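PDB 3LG0: ornithine aminotransferase from Plasmodium falciparum, which transfers the delta-amino group of L-ornithine to 2-oxoglutarate with pyridoxal 5'-phosphate as cofactor, giving the semialdehyde of L-glutamate and L-glutamate itself. Local coordinates for residues A[66-69]-A[70-74]; A[209-213]-A[214-218]; A[274-277]-A[278-282]. One frame throughout, in Å; residues are numbered along the deposited sequence.

Starting from the N terminus, the chain first meets contact 1, consecutive turns of helix 65-77, which packs on helix 297-312 and on the second subunit. Contact 2 comes much later, where the loop after strand 194-199 turns into helix 215-226. Contact 3 follows, at the junction of strand 272-276 and the short helix 278-281. Each is local, joining residues a few positions apart, so none closes a long loop; the three lie in series, and none nests in or crosses another. Contacts 1 and 2 are on opposite sides of the chain's centre, with centres about 39 Å apart, while the centres of contacts 2 and 3 are about 25 Å apart. Contacts 1 and 3 both reach the second subunit.

Contact 1: A[66-69]-A[70-74]; sequences DILN and AMINQ
Within helix 65-77 the carbonyls of Asp-66, Ile-67, Leu-68 and Asn-69 each accept the backbone N-H four residues on, from Ala-70 to Asn-73, which is the regular ladder of an alpha helix. Its rungs include Leu-68 O to Ile-72 N at 2.9 Å and Asn-69 O to Asn-73 N at 3.1 Å. Leu-68 starts out away from the next turn, but with CG anti to the backbone N (chi1 177°) its CD1 end comes back toward it. There CD1 meets two side chains, touching Met-71 CE at 3.6 Å and Ile-72 CG1 at 3.9 Å. Met-71 runs out extended as far as SD and then bends (chi3 98°), bringing its methyl round to the leucine. Ile-72 sets its longer branch against the preceding turn, with CG1 3.3 Å from Leu-68 O. On another side of the helix, Asn-69 and Asn-73 hold their amide planes 70° apart. Their ND2 atoms approach to 3.6 Å; as modelled both are donors, so this is a contact only. Asp-66 and Ala-70 lean on Glu-305 of helix 297-312. The outcome is a helix with an apolar ridge of Leu-68, Met-71 and Ile-72 that packs against Ala-75, Met-71 and Ile-72 of the second subunit, so hydrophobic contact between the two copies of this helix contributes to the homodimer interface.

Contact 2: A[209-213]-A[214-218]; sequences IVPSD and SYFPG
Ser-212 O is gripped twice: it accepts the backbone N-H of Tyr-215 at 2.9 Å, and water 1 donates to it from 2.6 Å. The Tyr-215 bond is fairly straight at hydrogen (159°), yet the nitrogen sits 48° out of the carbonyl plane, well off a lone pair. The same water accepts from Phe-216 N at 3.0 Å and so links the carbonyl to the next amide along. Beside this, the hydroxyl of Ser-214 donates weakly to Ser-212 OG across 3.4 Å; the stronger partner of Ser-212 OG is Asp-180 OD1. The backbone from Ser-212 to Tyr-215 is a type I beta turn, and it swings the loop that follows strand 194-199 into helix 215-226. Pro-217 lies in the first turn of that helix, its CD 3.4 Å from Asp-213 O; having no N-H, it cannot donate to that carbonyl. Before the turn, Pro-211 fits against both aromatic side chains. Its CG comes to the edge of the Phe-216 ring, near the ring plane, at 3.5 Å from CE1, while its CB approaches the Tyr-215 ring obliquely, 3.9 Å from CD2. With CG anti to its backbone N (chi1 -174°), Tyr-215 brings CE2 over one face of the Phe-216 ring, offset toward the rim. Farther out, Phe-216 meets the ring of Tyr-251 at nearly parallel planes and packs on Val-199, and Tyr-215 meets Tyr-179 and Phe-197.

Contact 3: A[274-277]-A[278-282]; sequences ILAN and DDVML
Asn-277 O and the Met-281 backbone N form the main bond here, 2.9 Å long and almost straight at hydrogen (173°). A second, weak donor shares the acceptor: Val-280 N, at 3.1 Å. Together they wind the chain leaving strand 272-276 into the single turn of helix 278-281. Met-281 then folds back on the strand it came from. Its chain bends at both chi2 (77°) and chi3 (87°), so that the methyl CE lies by the strand backbone, 3.5 Å from Ile-274 O and 3.9 Å from Ala-276 N. The same methyl comes within 4.1 Å of Ala-276 CB. Toward the outside, water 2 bridges the two segments: it donates to Asp-279 OD1 at 3.0 Å and accepts only weakly from Asn-277 ND2. Asn-277 occupies the N-cap position, but its side chain makes no capping bond. Its OD1 is instead taken by Asp-104 N, while Asp-104 also accepts, through OD2, from Asp-278 N at the helix start, and Asp-278 OD1 forms a salt bridge with Lys-105. Met-281 and Leu-282 touch Ala-22 and His-23 of the second subunit, respectively. Strand 272-276 runs antiparallel to both neighbours, 105-109 and 257-260, in the seven-stranded sheet of the aminotransferase fold, and helix 112-129 packs against the junction, with Thr-118, Ala-119 and Leu-122 on Ile-274 and Trp-126 on Val-280.

Contact 1: A[66-69]-A[70-74]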
# COMPACT_ATOMS: atom_id res chain seq x y z
N ASP A 66 11.31 -14.78 14.53
CA ASP A 66 11.42 -15.59 13.32
C ASP A 66 11.09 -14.75 12.09
O ASP A 66 11.82 -14.77 11.10
CB ASP A 66 10.51 -16.82 13.39
CG ASP A 66 11.03 -17.89 14.33
OD1 ASP A 66 12.09 -17.67 14.95
OD2 ASP A 66 10.37 -18.94 14.46
N ILE A 67 10.00 -14.00 12.16
CA ILE A 67 9.63 -13.13 11.05
C ILE A 67 10.73 -12.09 10.79
O ILE A 67 11.16 -11.89 9.65
CB ILE A 67 8.27 -12.46 11.30
CG1 ILE A 67 7.22 -13.54 11.57
CG2 ILE A 67 7.86 -11.63 10.11
CD1 ILE A 67 5.89 -13.00 12.01
N LEU A 68 11.22 -11.45 11.85
CA LEU A 68 12.31 -10.51 11.70
C LEU A 68 13.50 -11.15 10.99
O LEU A 68 14.17 -10.54 10.16
CB LEU A 68 12.75 -9.96 13.05
CG LEU A 68 13.96 -9.01 12.97
CD1 LEU A 68 13.79 -7.93 11.90
CD2 LEU A 68 14.27 -8.39 14.32
N ASN A 69 13.77 -12.40 11.35
CA ASN A 69 14.87 -13.13 10.77
C ASN A 69 14.71 -13.35 9.26
O ASN A 69 15.64 -13.13 8.48
CB ASN A 69 15.03 -14.46 11.49
CG ASN A 69 16.41 -15.00 11.37
OD1 ASN A 69 17.37 -14.38 11.84
ND2 ASN A 69 16.54 -16.14 10.71
N ALA A 70 13.52 -13.78 8.86
CA ALA A 70 13.24 -13.99 7.44
C ALA A 70 13.35 -12.67 6.71
O ALA A 70 13.80 -12.61 5.56
CB ALA A 70 11.88 -14.62 7.23
N MET A 71 12.97 -11.60 7.41
CA MET A 71 13.07 -10.27 6.84
C MET A 71 14.51 -9.83 6.56
O MET A 71 14.84 -9.39 5.45
CB MET A 71 12.38 -9.25 7.74
CG MET A 71 12.36 -7.82 7.16
SD MET A 71 11.38 -6.68 8.16
CE MET A 71 12.65 -5.88 9.11
N ILE A 72 15.37 -9.92 7.57
CA ILE A 72 16.78 -9.53 7.42
C ILE A 72 17.47 -10.34 6.33
O ILE A 72 18.19 -9.79 5.49
CB ILE A 72 17.53 -9.69 8.74
CG1 ILE A 72 16.94 -8.76 9.80
CG2 ILE A 72 19.01 -9.43 8.55
CD1 ILE A 72 17.53 -8.98 11.19
N ASN A 73 17.23 -11.64 6.31
CA ASN A 73 17.80 -12.53 5.32
C ASN A 73 17.46 -12.16 3.88
O ASN A 73 18.32 -12.16 3.01
CB ASN A 73 17.40 -13.99 5.61
CG ASN A 73 18.16 -14.57 6.77
OD1 ASN A 73 19.17 -14.00 7.21
ND2 ASN A 73 17.69 -15.70 7.29
N GLN A 74 16.19 -11.85 3.62
CA GLN A 74 15.79 -11.46 2.28
C GLN A 74 16.25 -10.04 1.99
O GLN A 74 16.68 -9.74 0.89
CB GLN A 74 14.28 -11.60 2.08
CG GLN A 74 13.82 -11.16 0.72
CD GLN A 74 14.46 -11.97 -0.37
OE1 GLN A 74 14.60 -13.19 -0.24
NE2 GLN A 74 14.87 -11.31 -1.43

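Contact 2: A[209-213]-A[214-218]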
# COMPACT_ATOMS: atom_id res chain seq x y z
N ILE A 209 -20.08 -8.66 14.09
CA ILE A 209 -21.34 -9.36 13.91
C ILE A 209 -21.12 -10.78 13.41
O ILE A 209 -20.69 -10.98 12.27
CB ILE A 209 -22.26 -8.63 12.93
CG1 ILE A 209 -22.41 -7.16 13.34
CG2 ILE A 209 -23.62 -9.32 12.88
CD1 ILE A 209 -22.89 -6.98 14.76
N VAL A 210 -21.42 -11.75 14.26
CA VAL A 210 -21.31 -13.17 13.93
C VAL A 210 -22.57 -13.68 13.22
O VAL A 210 -23.69 -13.38 13.64
CB VAL A 210 -21.06 -14.00 15.21
CG1 VAL A 210 -20.82 -15.46 14.86
CG2 VAL A 210 -19.86 -13.45 15.99
N PRO A 211 -22.41 -14.47 12.15
CA PRO A 211 -23.59 -14.94 11.41
C PRO A 211 -24.23 -16.15 12.10
O PRO A 211 -23.54 -16.89 12.80
CB PRO A 211 -23.01 -15.37 10.05
CG PRO A 211 -21.50 -15.36 10.21
CD PRO A 211 -21.18 -15.10 11.66
N SER A 212 -25.53 -16.35 11.88
CA SER A 212 -26.17 -17.62 12.28
C SER A 212 -25.49 -18.79 11.57
O SER A 212 -25.06 -18.66 10.42
CB SER A 212 -27.66 -17.60 11.93
OG SER A 212 -27.84 -17.38 10.54
N ASP A 213 -25.38 -19.93 12.25
CA ASP A 213 -24.64 -21.08 11.71
C ASP A 213 -25.13 -21.53 10.33
O ASP A 213 -24.37 -22.11 9.54
CB ASP A 213 -24.70 -22.26 12.68
CG ASP A 213 -23.87 -22.02 13.93
OD1 ASP A 213 -22.81 -21.39 13.81
OD2 ASP A 213 -24.29 -22.47 15.02
N SER A 214 -26.40 -21.25 10.03
CA SER A 214 -27.00 -21.64 8.77
C SER A 214 -26.56 -20.76 7.59
O SER A 214 -26.57 -21.21 6.45
CB SER A 214 -28.52 -21.60 8.89
OG SER A 214 -28.97 -20.27 9.10
N TYR A 215 -26.18 -19.52 7.88
CA TYR A 215 -25.98 -18.51 6.84
C TYR A 215 -25.03 -18.90 5.72
O TYR A 215 -25.41 -18.92 4.55
CB TYR A 215 -25.52 -17.20 7.48
CG TYR A 215 -25.43 -16.04 6.53
CD1 TYR A 215 -26.53 -15.66 5.77
CD2 TYR A 215 -24.26 -15.31 6.40
CE1 TYR A 215 -26.46 -14.59 4.89
CE2 TYR A 215 -24.18 -14.23 5.54
CZ TYR A 215 -25.29 -13.87 4.79
OH TYR A 215 -25.23 -12.79 3.93
N PHE A 216 -23.78 -19.20 6.07
CA PHE A 216 -22.77 -19.42 5.04
C PHE A 216 -22.99 -20.69 4.21
O PHE A 216 -22.81 -20.66 2.99
CB PHE A 216 -21.36 -19.31 5.60
CG PHE A 216 -20.87 -17.88 5.68
CD1 PHE A 216 -21.03 -17.13 6.84
CD2 PHE A 216 -20.30 -17.28 4.57
CE1 PHE A 216 -20.61 -15.81 6.89
CE2 PHE A 216 -19.88 -15.96 4.62
CZ PHE A 216 -20.03 -15.22 5.78
N PRO A 217 -23.39 -21.79 4.87
CA PRO A 217 -23.78 -22.98 4.10
C PRO A 217 -24.83 -22.63 3.03
O PRO A 217 -24.77 -23.15 1.92
CB PRO A 217 -24.37 -23.90 5.17
CG PRO A 217 -23.64 -23.51 6.44
CD PRO A 217 -23.43 -22.02 6.32
N GLY A 218 -25.74 -21.73 3.36
CA GLY A 218 -26.73 -21.27 2.42
C GLY A 218 -26.23 -20.23 1.42
O GLY A 218 -26.79 -20.07 0.34
O HOH W 1 -23.00 -19.09 8.93

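Contact 3: A[274-277]-A[278-282]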
# COMPACT_ATOMS: atom_id res chain seq x y z
N ILE A 274 -5.07 -12.17 -3.09
CA ILE A 274 -6.28 -12.78 -3.56
C ILE A 274 -5.97 -14.21 -4.00
O ILE A 274 -5.01 -14.46 -4.75
CB ILE A 274 -6.90 -11.97 -4.70
CG1 ILE A 274 -7.43 -10.64 -4.19
CG2 ILE A 274 -8.04 -12.73 -5.34
CD1 ILE A 274 -7.77 -9.66 -5.31
N LEU A 275 -6.77 -15.17 -3.54
CA LEU A 275 -6.62 -16.56 -3.97
C LEU A 275 -7.85 -16.96 -4.75
O LEU A 275 -8.98 -16.66 -4.35
CB LEU A 275 -6.50 -17.50 -2.78
CG LEU A 275 -5.30 -17.39 -1.87
CD1 LEU A 275 -5.74 -17.76 -0.44
CD2 LEU A 275 -4.18 -18.30 -2.35
N ALA A 276 -7.63 -17.66 -5.85
CA ALA A 276 -8.73 -18.10 -6.70
C ALA A 276 -8.23 -19.21 -7.60
O ALA A 276 -7.01 -19.38 -7.76
CB ALA A 276 -9.26 -16.92 -7.52
N ASN A 277 -9.14 -19.98 -8.18
CA ASN A 277 -8.74 -21.03 -9.12
C ASN A 277 -8.57 -20.49 -10.53
O ASN A 277 -8.97 -19.37 -10.81
CB ASN A 277 -9.75 -22.17 -9.09
CG ASN A 277 -9.66 -22.97 -7.83
OD1 ASN A 277 -8.58 -23.19 -7.29
ND2 ASN A 277 -10.81 -23.41 -7.33
N ASP A 278 -8.00 -21.31 -11.41
CA ASP A 278 -7.72 -20.89 -12.79
C ASP A 278 -8.91 -20.29 -13.56
O ASP A 278 -8.76 -19.29 -14.25
CB ASP A 278 -7.08 -22.02 -13.59
CG ASP A 278 -5.61 -22.20 -13.27
OD1 ASP A 278 -5.00 -21.26 -12.73
OD2 ASP A 278 -5.06 -23.27 -13.56
N ASP A 279 -10.09 -20.88 -13.41
CA ASP A 279 -11.26 -20.39 -14.14
C ASP A 279 -11.62 -18.93 -13.83
O ASP A 279 -12.15 -18.23 -14.70
CB ASP A 279 -12.48 -21.31 -13.99
CG ASP A 279 -12.83 -21.61 -12.54
OD1 ASP A 279 -11.92 -22.01 -11.77
OD2 ASP A 279 -14.02 -21.49 -12.17
N VAL A 280 -11.36 -18.47 -12.60
CA VAL A 280 -11.56 -17.06 -12.29
C VAL A 280 -10.28 -16.24 -12.50
O VAL A 280 -10.31 -15.22 -13.17
CB VAL A 280 -12.12 -16.82 -10.86
CG1 VAL A 280 -13.51 -17.44 -10.72
CG2 VAL A 280 -11.20 -17.39 -9.83
N MET A 281 -9.15 -16.69 -11.95
CA MET A 281 -7.93 -15.87 -11.99
C MET A 281 -7.43 -15.56 -13.40
O MET A 281 -6.95 -14.46 -13.65
CB MET A 281 -6.82 -16.51 -11.17
CG MET A 281 -5.66 -15.57 -10.88
SD MET A 281 -6.00 -14.36 -9.58
CE MET A 281 -5.54 -15.30 -8.12
N LEU A 282 -7.53 -16.51 -14.33
CA LEU A 282 -6.94 -16.33 -15.65
C LEU A 282 -7.71 -15.32 -16.49
O LEU A 282 -7.33 -14.99 -17.62
CB LEU A 282 -6.82 -17.66 -16.38
CG LEU A 282 -5.73 -18.54 -15.79
CD1 LEU A 282 -5.79 -19.96 -16.37
CD2 LEU A 282 -4.36 -17.89 -16.00
O HOH W 2 -13.28 -23.52 -9.58